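Local coordinates for protein alpha-11 giardin (Giardia intestinalis, PDB 2II2) that belongs to the annexins, binds calcium and probably acidic phospholipid, and may help the parasite attach to the gut and rebuild its cytoskeleton, at residues N62-D67 against A293-F298; A208-Y213 against G221-H226; E39-F44 against L71-N76; I146-T151 against I182-A187. One frame throughout, in Å; residues are numbered along the deposited sequence. Where two conformers were deposited one is given.

Contact 1 of 4, residues N62-D67 against A293-F298; sequences NGPYED and ANKVNF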
# COMPACT_ATOMS: atom_id res chain seq x y z
N ASN A 62 17.14 10.74 6.22
CA ASN A 62 15.74 10.37 6.31
C ASN A 62 14.89 11.03 5.22
O ASN A 62 15.22 12.13 4.73
CB ASN A 62 15.19 10.68 7.70
CG ASN A 62 14.86 12.16 7.88
OD1 ASN A 62 13.75 12.59 7.54
ND2 ASN A 62 15.79 12.94 8.43
N GLY A 63 13.83 10.32 4.82
CA GLY A 63 12.99 10.80 3.73
C GLY A 63 12.48 9.65 2.92
O GLY A 63 12.63 8.49 3.31
N PRO A 64 11.85 9.93 1.77
CA PRO A 64 11.24 8.87 0.97
C PRO A 64 12.23 7.88 0.35
O PRO A 64 11.87 6.71 0.18
CB PRO A 64 10.42 9.64 -0.09
CG PRO A 64 11.04 10.98 -0.16
CD PRO A 64 11.57 11.27 1.23
N TYR A 65 13.43 8.33 -0.01
CA TYR A 65 14.44 7.38 -0.47
C TYR A 65 14.79 6.38 0.66
O TYR A 65 14.79 5.18 0.45
CB TYR A 65 15.69 8.12 -1.01
CG TYR A 65 16.78 7.15 -1.40
CD1 TYR A 65 16.87 6.61 -2.69
CD2 TYR A 65 17.68 6.70 -0.46
CE1 TYR A 65 17.84 5.70 -3.03
CE2 TYR A 65 18.67 5.78 -0.78
CZ TYR A 65 18.75 5.28 -2.06
OH TYR A 65 19.71 4.36 -2.39
N GLU A 66 15.04 6.90 1.87
CA GLU A 66 15.30 5.99 2.99
C GLU A 66 14.10 5.06 3.20
O GLU A 66 14.28 3.87 3.43
CB GLU A 66 15.53 6.77 4.29
CG GLU A 66 16.07 5.90 5.44
CD GLU A 66 15.75 6.44 6.82
OE1 GLU A 66 14.55 6.34 7.23
OE2 GLU A 66 16.68 6.94 7.48
N ASP A 67 12.88 5.60 3.15
CA ASP A 67 11.67 4.83 3.40
C ASP A 67 11.56 3.65 2.44
O ASP A 67 11.26 2.55 2.85
CB ASP A 67 10.40 5.66 3.20
CG ASP A 67 10.14 6.65 4.31
OD1 ASP A 67 10.77 6.56 5.38
OD2 ASP A 67 9.26 7.52 4.09
N ALA A 293 17.35 16.77 -1.61
CA ALA A 293 18.31 15.70 -1.34
C ALA A 293 17.67 14.35 -1.01
O ALA A 293 18.11 13.31 -1.50
CB ALA A 293 19.29 16.13 -0.23
N ASN A 294 16.61 14.37 -0.18
CA ASN A 294 16.01 13.11 0.26
C ASN A 294 15.03 12.52 -0.73
O ASN A 294 14.42 11.48 -0.46
CB ASN A 294 15.39 13.20 1.66
CG ASN A 294 14.15 14.07 1.72
OD1 ASN A 294 13.67 14.60 0.71
ND2 ASN A 294 13.62 14.23 2.94
N LYS A 295 14.90 13.20 -1.88
CA LYS A 295 14.03 12.73 -2.96
C LYS A 295 14.76 12.45 -4.26
O LYS A 295 14.22 11.76 -5.12
CB LYS A 295 12.90 13.73 -3.23
CG LYS A 295 11.93 13.81 -2.09
CD LYS A 295 10.93 14.91 -2.28
CE LYS A 295 10.08 15.16 -1.03
NZ LYS A 295 10.94 15.65 0.10
N VAL A 296 15.95 13.03 -4.45
CA VAL A 296 16.58 13.02 -5.77
C VAL A 296 16.78 11.61 -6.35
O VAL A 296 16.64 11.43 -7.57
CB VAL A 296 17.88 13.83 -5.79
CG1 VAL A 296 18.93 13.20 -4.93
CG2 VAL A 296 18.38 13.98 -7.22
N ASN A 297 17.09 10.64 -5.50
CA ASN A 297 17.31 9.27 -5.96
C ASN A 297 16.12 8.35 -5.84
O ASN A 297 16.21 7.16 -6.16
CB ASN A 297 18.54 8.66 -5.30
CG ASN A 297 19.80 9.41 -5.69
OD1 ASN A 297 20.13 9.47 -6.88
ND2 ASN A 297 20.50 9.96 -4.73
N PHE A 298 14.98 8.88 -5.39
CA PHE A 298 13.78 8.07 -5.22
C PHE A 298 13.32 7.48 -6.54
O PHE A 298 12.96 6.30 -6.59
CB PHE A 298 12.62 8.87 -4.59
CG PHE A 298 11.36 8.07 -4.55
CD1 PHE A 298 11.24 6.98 -3.67
CD2 PHE A 298 10.35 8.28 -5.47
CE1 PHE A 298 10.13 6.18 -3.68
CE2 PHE A 298 9.21 7.46 -5.49
CZ PHE A 298 9.13 6.41 -4.60
O HOH W 1 15.47 9.82 2.09

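Contact 2 of 4, residues A208-Y213 against G221-H226; sequences AIETRY and GLCIAH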
# COMPACT_ATOMS: atom_id res chain seq x y z
N ALA A 208 -17.94 7.21 -9.31
CA ALA A 208 -19.04 7.44 -8.37
C ALA A 208 -18.50 7.68 -6.95
O ALA A 208 -18.97 8.58 -6.26
CB ALA A 208 -20.02 6.31 -8.42
N ILE A 209 -17.53 6.87 -6.52
CA ILE A 209 -16.91 7.11 -5.21
C ILE A 209 -16.24 8.48 -5.13
O ILE A 209 -16.40 9.20 -4.16
CB ILE A 209 -15.89 6.00 -4.91
CG1 ILE A 209 -16.58 4.65 -4.70
CG2 ILE A 209 -15.06 6.33 -3.68
CD1 ILE A 209 -15.61 3.46 -4.70
N GLU A 210 -15.43 8.81 -6.14
CA GLU A 210 -14.63 10.01 -6.07
C GLU A 210 -15.50 11.26 -6.16
O GLU A 210 -15.15 12.29 -5.57
CB GLU A 210 -13.52 9.96 -7.12
CG GLU A 210 -12.43 8.96 -6.75
CD GLU A 210 -11.33 8.82 -7.76
OE1 GLU A 210 -11.52 9.18 -8.93
OE2 GLU A 210 -10.23 8.33 -7.38
N THR A 211 -16.65 11.15 -6.82
CA THR A 211 -17.60 12.27 -6.84
C THR A 211 -18.28 12.45 -5.49
O THR A 211 -18.47 13.59 -5.02
CB THR A 211 -18.65 12.09 -7.96
OG1 THR A 211 -17.97 12.20 -9.22
CG2 THR A 211 -19.80 13.12 -7.87
N ARG A 212 -18.64 11.33 -4.87
CA ARG A 212 -19.41 11.38 -3.62
C ARG A 212 -18.57 11.80 -2.42
O ARG A 212 -19.02 12.54 -1.57
CB ARG A 212 -20.01 10.01 -3.31
CG ARG A 212 -20.60 9.92 -1.92
CD ARG A 212 -21.78 10.85 -1.71
NE ARG A 212 -22.96 10.22 -2.26
CZ ARG A 212 -24.21 10.62 -2.07
NH1 ARG A 212 -24.46 11.69 -1.32
NH2 ARG A 212 -25.20 9.91 -2.61
N TYR A 213 -17.37 11.24 -2.32
CA TYR A 213 -16.56 11.42 -1.11
C TYR A 213 -15.53 12.50 -1.30
O TYR A 213 -14.51 12.30 -1.95
CB TYR A 213 -15.87 10.11 -0.71
CG TYR A 213 -16.83 9.14 -0.11
CD1 TYR A 213 -17.54 8.25 -0.90
CD2 TYR A 213 -17.07 9.12 1.26
CE1 TYR A 213 -18.45 7.38 -0.34
CE2 TYR A 213 -17.96 8.26 1.83
CZ TYR A 213 -18.65 7.38 1.02
OH TYR A 213 -19.56 6.46 1.56
N GLY A 221 -9.65 5.23 0.00
CA GLY A 221 -9.76 3.92 0.66
C GLY A 221 -10.86 3.04 0.06
O GLY A 221 -10.68 1.83 -0.14
N LEU A 222 -12.00 3.66 -0.22
CA LEU A 222 -13.08 2.91 -0.85
C LEU A 222 -12.67 2.43 -2.23
O LEU A 222 -12.98 1.32 -2.61
CB LEU A 222 -14.36 3.77 -0.96
CG LEU A 222 -15.11 3.96 0.35
CD1 LEU A 222 -16.09 5.08 0.18
CD2 LEU A 222 -15.83 2.64 0.75
N CYS A 223 -11.97 3.27 -2.99
CA CYS A 223 -11.51 2.83 -4.31
C CYS A 223 -10.51 1.68 -4.21
O CYS A 223 -10.48 0.81 -5.07
CB CYS A 223 -10.91 3.98 -5.10
SG CYS A 223 -12.10 5.16 -5.73
N ILE A 224 -9.64 1.70 -3.20
CA ILE A 224 -8.69 0.62 -3.02
C ILE A 224 -9.43 -0.71 -2.75
O ILE A 224 -9.11 -1.78 -3.32
CB ILE A 224 -7.65 0.94 -1.93
CG1 ILE A 224 -6.68 2.00 -2.45
CG2 ILE A 224 -6.91 -0.31 -1.49
CD1 ILE A 224 -5.79 2.60 -1.38
N ALA A 225 -10.39 -0.65 -1.83
CA ALA A 225 -11.15 -1.87 -1.50
C ALA A 225 -11.92 -2.40 -2.71
O ALA A 225 -11.94 -3.61 -2.98
CB ALA A 225 -12.06 -1.64 -0.33
N HIS A 226 -12.55 -1.49 -3.43
CA HIS A 226 -13.24 -1.80 -4.69
C HIS A 226 -12.30 -2.47 -5.68
O HIS A 226 -12.57 -3.55 -6.19
CB HIS A 226 -13.78 -0.47 -5.25
CG HIS A 226 -14.05 -0.48 -6.72
ND1 HIS A 226 -15.08 -1.19 -7.28
CD2 HIS A 226 -13.38 0.11 -7.73
CE1 HIS A 226 -15.04 -1.02 -8.59
NE2 HIS A 226 -14.02 -0.23 -8.89

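Contact 3 of 4, residues E39-F44 against L71-N76; sequences ELRTQF and LGWDCN. With SO4 (sulfate ion), chain B.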
# COMPACT_ATOMS: atom_id res chain seq x y z
N GLU A 39 18.42 -13.50 3.60
CA GLU A 39 19.70 -14.18 3.90
C GLU A 39 20.86 -13.20 4.02
O GLU A 39 21.71 -13.33 4.91
CB GLU A 39 20.02 -15.24 2.84
CG GLU A 39 19.11 -16.45 2.92
CD GLU A 39 19.45 -17.56 1.92
OE1 GLU A 39 20.11 -17.31 0.88
OE2 GLU A 39 19.04 -18.71 2.18
N LEU A 40 20.92 -12.23 3.12
CA LEU A 40 21.98 -11.25 3.13
C LEU A 40 21.93 -10.45 4.44
O LEU A 40 22.96 -10.22 5.07
CB LEU A 40 21.87 -10.35 1.91
CG LEU A 40 23.01 -9.37 1.67
CD1 LEU A 40 23.07 -9.08 0.17
CD2 LEU A 40 22.81 -8.07 2.44
N ARG A 41 20.74 -10.02 4.86
CA ARG A 41 20.66 -9.27 6.12
C ARG A 41 21.15 -10.10 7.30
O ARG A 41 21.84 -9.62 8.19
CB ARG A 41 19.24 -8.74 6.39
CG ARG A 41 18.79 -7.71 5.40
CD ARG A 41 17.50 -7.07 5.83
NE ARG A 41 16.37 -7.98 5.81
CZ ARG A 41 15.62 -8.31 6.86
NH1 ARG A 41 15.90 -7.84 8.07
NH2 ARG A 41 14.58 -9.09 6.68
N THR A 42 20.80 -11.38 7.31
CA THR A 42 21.23 -12.26 8.39
C THR A 42 22.74 -12.39 8.46
O THR A 42 23.35 -12.21 9.52
CB THR A 42 20.59 -13.65 8.25
OG1 THR A 42 19.17 -13.50 8.34
CG2 THR A 42 21.06 -14.64 9.34
N GLN A 43 23.35 -12.62 7.31
CA GLN A 43 24.79 -12.76 7.25
C GLN A 43 25.49 -11.43 7.53
O GLN A 43 26.55 -11.39 8.15
CB GLN A 43 25.24 -13.30 5.89
CG GLN A 43 24.92 -14.78 5.64
CD GLN A 43 25.89 -15.45 4.64
OE1 GLN A 43 25.59 -16.51 4.10
NE2 GLN A 43 27.05 -14.84 4.42
N PHE A 44 24.90 -10.33 7.05
CA PHE A 44 25.46 -9.00 7.29
C PHE A 44 25.61 -8.76 8.78
O PHE A 44 26.68 -8.31 9.26
CB PHE A 44 24.57 -7.93 6.66
CG PHE A 44 25.10 -6.55 6.79
CD1 PHE A 44 25.85 -5.95 5.77
CD2 PHE A 44 24.82 -5.80 7.93
CE1 PHE A 44 26.33 -4.65 5.88
CE2 PHE A 44 25.31 -4.50 8.05
CZ PHE A 44 26.07 -3.93 7.02
N LEU A 71 11.82 -0.13 3.84
CA LEU A 71 10.68 -1.01 3.68
C LEU A 71 10.99 -2.16 2.72
O LEU A 71 10.70 -3.33 3.02
CB LEU A 71 9.45 -0.23 3.20
CG LEU A 71 8.81 0.75 4.18
CD1 LEU A 71 7.69 1.51 3.48
CD2 LEU A 71 8.28 0.06 5.46
N GLY A 72 11.60 -1.82 1.59
CA GLY A 72 11.88 -2.82 0.56
C GLY A 72 12.87 -3.89 1.03
O GLY A 72 12.73 -5.06 0.66
N TRP A 73 13.86 -3.53 1.84
CA TRP A 73 14.82 -4.51 2.37
C TRP A 73 14.28 -5.41 3.48
O TRP A 73 14.88 -6.42 3.78
CB TRP A 73 16.09 -3.79 2.87
CG TRP A 73 17.10 -3.61 1.81
CD1 TRP A 73 17.34 -2.52 1.03
CD2 TRP A 73 18.02 -4.61 1.40
NE1 TRP A 73 18.38 -2.77 0.16
CE2 TRP A 73 18.82 -4.05 0.37
CE3 TRP A 73 18.29 -5.92 1.81
CZ2 TRP A 73 19.85 -4.76 -0.27
CZ3 TRP A 73 19.33 -6.63 1.18
CH2 TRP A 73 20.08 -6.05 0.15
N ASP A 74 13.18 -5.00 4.11
CA ASP A 74 12.64 -5.77 5.24
C ASP A 74 11.78 -6.93 4.74
O ASP A 74 11.42 -7.00 3.56
CB ASP A 74 11.77 -4.83 6.10
CG ASP A 74 11.63 -5.30 7.56
OD1 ASP A 74 12.10 -6.40 7.92
OD2 ASP A 74 11.04 -4.51 8.33
N CYS A 75 11.44 -7.84 5.66
CA CYS A 75 10.37 -8.82 5.40
C CYS A 75 9.01 -8.10 5.35
O CYS A 75 8.78 -7.13 6.10
CB CYS A 75 10.38 -9.93 6.45
SG CYS A 75 11.84 -10.98 6.27
N ASN A 76 8.13 -8.57 4.47
CA ASN A 76 6.91 -7.83 4.17
C ASN A 76 6.00 -7.64 5.39
O ASN A 76 5.43 -6.56 5.58
CB ASN A 76 6.18 -8.56 3.05
CG ASN A 76 4.96 -7.83 2.60
OD1 ASN A 76 3.84 -8.17 2.99
ND2 ASN A 76 5.16 -6.81 1.78
S SO4 B . 9.41 -12.06 3.02
O1 SO4 B . 8.75 -12.96 2.07
O2 SO4 B . 10.85 -12.30 2.95
O3 SO4 B . 9.09 -10.66 2.74
O4 SO4 B . 8.97 -12.40 4.37
O HOH W 2 14.68 -9.16 3.90
O HOH W 3 13.31 -7.23 10.16

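Contact 4 of 4, residues I146-T151 against I182-A187; sequences IRENRT and IITSTA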
# COMPACT_ATOMS: atom_id res chain seq x y z
N ILE A 146 -10.36 -6.11 8.84
CA ILE A 146 -9.75 -7.12 9.68
C ILE A 146 -10.77 -8.06 10.36
O ILE A 146 -10.40 -9.14 10.77
CB ILE A 146 -8.67 -6.54 10.63
CG1 ILE A 146 -9.28 -5.62 11.68
CG2 ILE A 146 -7.50 -5.85 9.81
CD1 ILE A 146 -8.28 -5.26 12.82
N ARG A 147 -12.04 -7.66 10.43
CA ARG A 147 -13.08 -8.46 11.09
C ARG A 147 -13.83 -9.39 10.16
O ARG A 147 -14.23 -10.47 10.58
CB ARG A 147 -14.09 -7.54 11.77
CG ARG A 147 -13.61 -6.94 13.08
CD ARG A 147 -14.53 -5.82 13.56
NE ARG A 147 -15.95 -6.06 13.32
CZ ARG A 147 -16.88 -5.10 13.28
NH1 ARG A 147 -16.55 -3.81 13.46
NH2 ARG A 147 -18.15 -5.41 13.05
N GLU A 148 -14.06 -8.96 8.91
CA GLU A 148 -15.05 -9.62 8.07
C GLU A 148 -14.44 -10.46 6.98
O GLU A 148 -13.41 -10.09 6.39
CB GLU A 148 -15.97 -8.58 7.43
CG GLU A 148 -16.82 -7.80 8.42
CD GLU A 148 -17.99 -8.63 8.92
OE1 GLU A 148 -18.31 -9.65 8.28
OE2 GLU A 148 -18.59 -8.24 9.94
N ASN A 149 -15.14 -11.55 6.65
CA ASN A 149 -14.74 -12.45 5.60
C ASN A 149 -15.61 -12.25 4.37
O ASN A 149 -16.66 -11.58 4.43
CB ASN A 149 -14.84 -13.91 6.06
CG ASN A 149 -14.02 -14.19 7.30
OD1 ASN A 149 -12.94 -13.65 7.48
ND2 ASN A 149 -14.54 -15.07 8.17
N ARG A 150 -15.14 -12.79 3.24
CA ARG A 150 -15.87 -12.75 1.97
C ARG A 150 -16.79 -13.99 1.90
O ARG A 150 -16.36 -15.10 2.24
CB ARG A 150 -14.87 -12.69 0.78
CG ARG A 150 -13.84 -11.50 0.80
CD ARG A 150 -12.66 -11.61 -0.24
NE ARG A 150 -13.00 -11.01 -1.53
CZ ARG A 150 -12.23 -10.88 -2.61
NH1 ARG A 150 -10.97 -11.28 -2.65
NH2 ARG A 150 -12.75 -10.27 -3.66
N THR A 151 -18.05 -13.80 1.53
CA THR A 151 -19.01 -14.88 1.37
C THR A 151 -19.98 -14.50 0.26
O THR A 151 -20.33 -13.33 0.10
CB THR A 151 -19.84 -15.17 2.66
OG1 THR A 151 -20.59 -14.02 3.05
CG2 THR A 151 -18.97 -15.62 3.84
N ILE A 182 -18.64 -4.01 -0.03
CA ILE A 182 -17.40 -4.19 -0.78
C ILE A 182 -16.46 -5.19 -0.10
O ILE A 182 -15.97 -6.13 -0.74
CB ILE A 182 -16.70 -2.85 -0.97
CG1 ILE A 182 -17.53 -1.91 -1.85
CG2 ILE A 182 -15.35 -3.03 -1.62
CD1 ILE A 182 -17.06 -0.48 -1.86
N ILE A 183 -16.24 -5.00 1.20
CA ILE A 183 -15.28 -5.83 1.93
C ILE A 183 -15.66 -7.31 2.03
O ILE A 183 -14.77 -8.17 2.12
CB ILE A 183 -15.01 -5.26 3.38
CG1 ILE A 183 -14.29 -3.92 3.33
CG2 ILE A 183 -14.37 -6.32 4.31
CD1 ILE A 183 -12.86 -4.03 2.94
N THR A 184 -16.96 -7.61 2.01
CA THR A 184 -17.41 -8.99 2.15
C THR A 184 -17.74 -9.65 0.83
O THR A 184 -18.16 -10.81 0.82
CB THR A 184 -18.65 -9.12 3.07
OG1 THR A 184 -19.77 -8.44 2.49
CG2 THR A 184 -18.40 -8.56 4.47
N SER A 185 -17.54 -8.98 -0.30
CA SER A 185 -17.85 -9.58 -1.59
C SER A 185 -16.78 -10.55 -1.99
O SER A 185 -15.60 -10.25 -1.89
CB SER A 185 -17.94 -8.52 -2.70
OG SER A 185 -19.01 -7.62 -2.53
N THR A 186 -17.21 -11.70 -2.52
CA THR A 186 -16.25 -12.54 -3.21
C THR A 186 -15.81 -11.88 -4.53
O THR A 186 -16.53 -11.05 -5.09
CB THR A 186 -16.83 -13.93 -3.53
OG1 THR A 186 -17.90 -13.77 -4.47
CG2 THR A 186 -17.32 -14.63 -2.28
N ALA A 187 -14.65 -12.29 -5.03
CA ALA A 187 -14.18 -11.75 -6.30
C ALA A 187 -15.14 -12.08 -7.43
O ALA A 187 -15.41 -11.25 -8.30
CB ALA A 187 -12.78 -12.25 -6.64
O HOH W 4 -12.77 -9.39 3.77
O HOH W 5 -20.08 -11.77 -2.29
O HOH W 6 -21.16 -11.21 1.89

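Contact 1 of 4, residues N62-D67 against A293-F298
The calcium-site turn of this annexin, which leads through Gly63 at the N-cap into helix 64-73, packs through Pro64 and Tyr65 on Asn294 of the loop before helix 298-306. Calcium has been seen at Ile60 and Glu66 in another crystal of the protein but is not bound here. Asn294 contributes both its side-chain amide and its backbone oxygen. Its CG lies between backbone N and carbonyl carbon (chi1 69°), and its ND2 gives an N-H to Asn62 O at 3.2 Å, in the carbonyl plane and on a lone pair. Its own backbone O faces the first turn of the helix: Pro64 CD rests 3.3 Å from Asn294 O, and Tyr65 N makes a weak bond to it. A water accepts the N-H of Glu66 at 3.0 Å and also reaches Asn294 O, joining a calcium-site residue to the loop. Lys295 CG meets Pro64 CG at 3.5 Å, while the bend at its chi4 turns NZ back to Asn294 OD1, 3.0 Å away; Glu292 and Asp250 form salt bridges to the same amine. Further on, Tyr65 turns the edge of its ring to the loop backbone, with CD1 3.6 Å from Asn297 O.

Contact 2 of 4, residues A208-Y213 against G221-H226
The backbone O of Ile209 receives the N-H of Tyr213 at 2.9 Å, closing the last turn of helix 205-212, and the side chains of both residues lean on Leu222 of the next helix. This is a helix-turn-helix of the all-helical annexin fold: the short segments 208-212 and 221-226 run nearly antiparallel, at 167°, with their axes 9.8 Å apart. No hydrogen bond crosses between the two segments, and the interface is a buried apolar seam.

Ile209 supplies its middle. Its CG2, anti to the backbone N, reaches between two neighbours on the facing helix, lying 3.8 Å from Leu222 CB and equally near Cys223 SG. The other branch lays CD1 against Leu222 CB, 4.0 Å away, and only grazes His226 CB at 4.4 Å. Cys223 SG touches both Ile209 CG2 and Glu210 CG, the latter at 3.9 Å; the carboxylate beyond bonds through OE2 to Tyr238 of helix 232-244, which Cys223 also touches.

At the helix end Tyr213, the first residue to depart from helical backbone angles, carries its ring beneath a leucine methyl. Its hydroxyl bonds to His175, and helix 137-147 adds Ala137 against both Tyr213 and Leu222. The two side chains meet at about a right angle in a CH-pi contact: Leu222 CD1 stands 3.6 Å from the ring centroid, 22° off the normal, and is displaced toward the rim, where Tyr213 CE1 is 3.3 Å from that methyl.

Contact 3 of 4, residues E39-F44 against L71-N76
At the C-terminal end of helix 64-73, where the chain turns toward helix 76-89, Arg41 of helix 34-48 slides past Trp73 in the opposite direction and brings its guanidinium to the turn. A bend at chi3 (-67°) sets Arg41 NE 3.0 Å from Trp73 O, but the N-H is poorly directed and no hydrogen bond results. A water makes the connection instead: it accepts from Arg41 NH2 at 2.8 Å and donates to Trp73 O at 2.7 Å, lying at the edge of the guanidinium and in its plane.

Asp74 answers the charge from another direction. Its OD1 is 3.9 Å from Arg41 NH2, a long salt bridge of charges alone, OD1 standing off the guanidinium plane with no donor aimed at it. A second water donates to Asp74 OD1 at 2.7 Å and takes a weak bond from Arg41 NH1, while the other carboxylate oxygen bonds to Ser78 on helix 76-89.

In the all-helical annexin fold helices 34-48 and 64-73 also meet through apolar side chains: Leu40 CD2 lies 4.0 Å from Trp73 CZ3. The indole also meets the ring of Phe52, and its NE1 bonds to Thr29. Past the turn Cys75 is the N-cap of helix 76-89. A sulfate, probably from the crystallisation liquor, sits at that helix start, where its charge may be favoured by the helix dipole; Asn76 N donates to its O3 at 2.9 Å with an angle of 157°.

Contact 4 of 4, residues I146-T151 against I182-A187
Arg150 holds CG anti to its carbonyl carbon (chi1 -56°), and a bend at chi3 (89°) puts NE before Ser185 O. The bond is short and nearly straight, 2.7 Å from Arg150 NE to Ser185 O at 171°, with the oxygen in the guanidinium plane; NH2 adds only a weak bond to the same oxygen. Arg150 was deposited in two conformers, so this grip is certain for the one described alone.

The backbones also meet directly. Thr151 N donates to Thr184 O at 3.1 Å, and Arg150 CA approaches that same oxygen to 3.2 Å in a CA-H...O contact, so the extended loop meets the Thr184 carbonyl through its backbone. Waters extend the joint: one donates to both Glu148 O and Ile183 O, and another donates to Thr151 O while accepting from Thr186 N. Beside them Glu148 and Thr184 run alongside each other in the same direction, with CB of Glu148 3.8 Å from CG2 of Thr184; the carboxylate beyond forms a salt bridge to Arg180.

In this annexin the contact joins the loop leaving helix 137-147 to the turn between helices 175-184 and 187-201, the latter capped by Thr186 OG1 on Glu189 N. Helix 216-230 adjoins it, with Ala225 against Ile183 and Asn229 against Arg150 and Ser185.

In the fold
Along the chain contact 3 closes before contact 4, and contact 4 before contact 2; contact 1 encloses contacts 4 and 2, and crosses contact 3, whose segments alternate with its own. Contacts 1 and 3 share helix 64-73, one at its start and one at its end, with centres about 19 Å apart. Contacts 2 and 4 touch, Ile182 packing on Leu222, Ala225 and His226, with centres about 17 Å apart. Contacts 1 and 4 lie on opposite sides of the chain's centre, with centres about 36 Å apart. Contact 2 is helix packing, contacts 3 and 4 are largely polar joints at helix ends, and contact 1 brings an early turn, beside the calcium site, to a loop near the C-terminus.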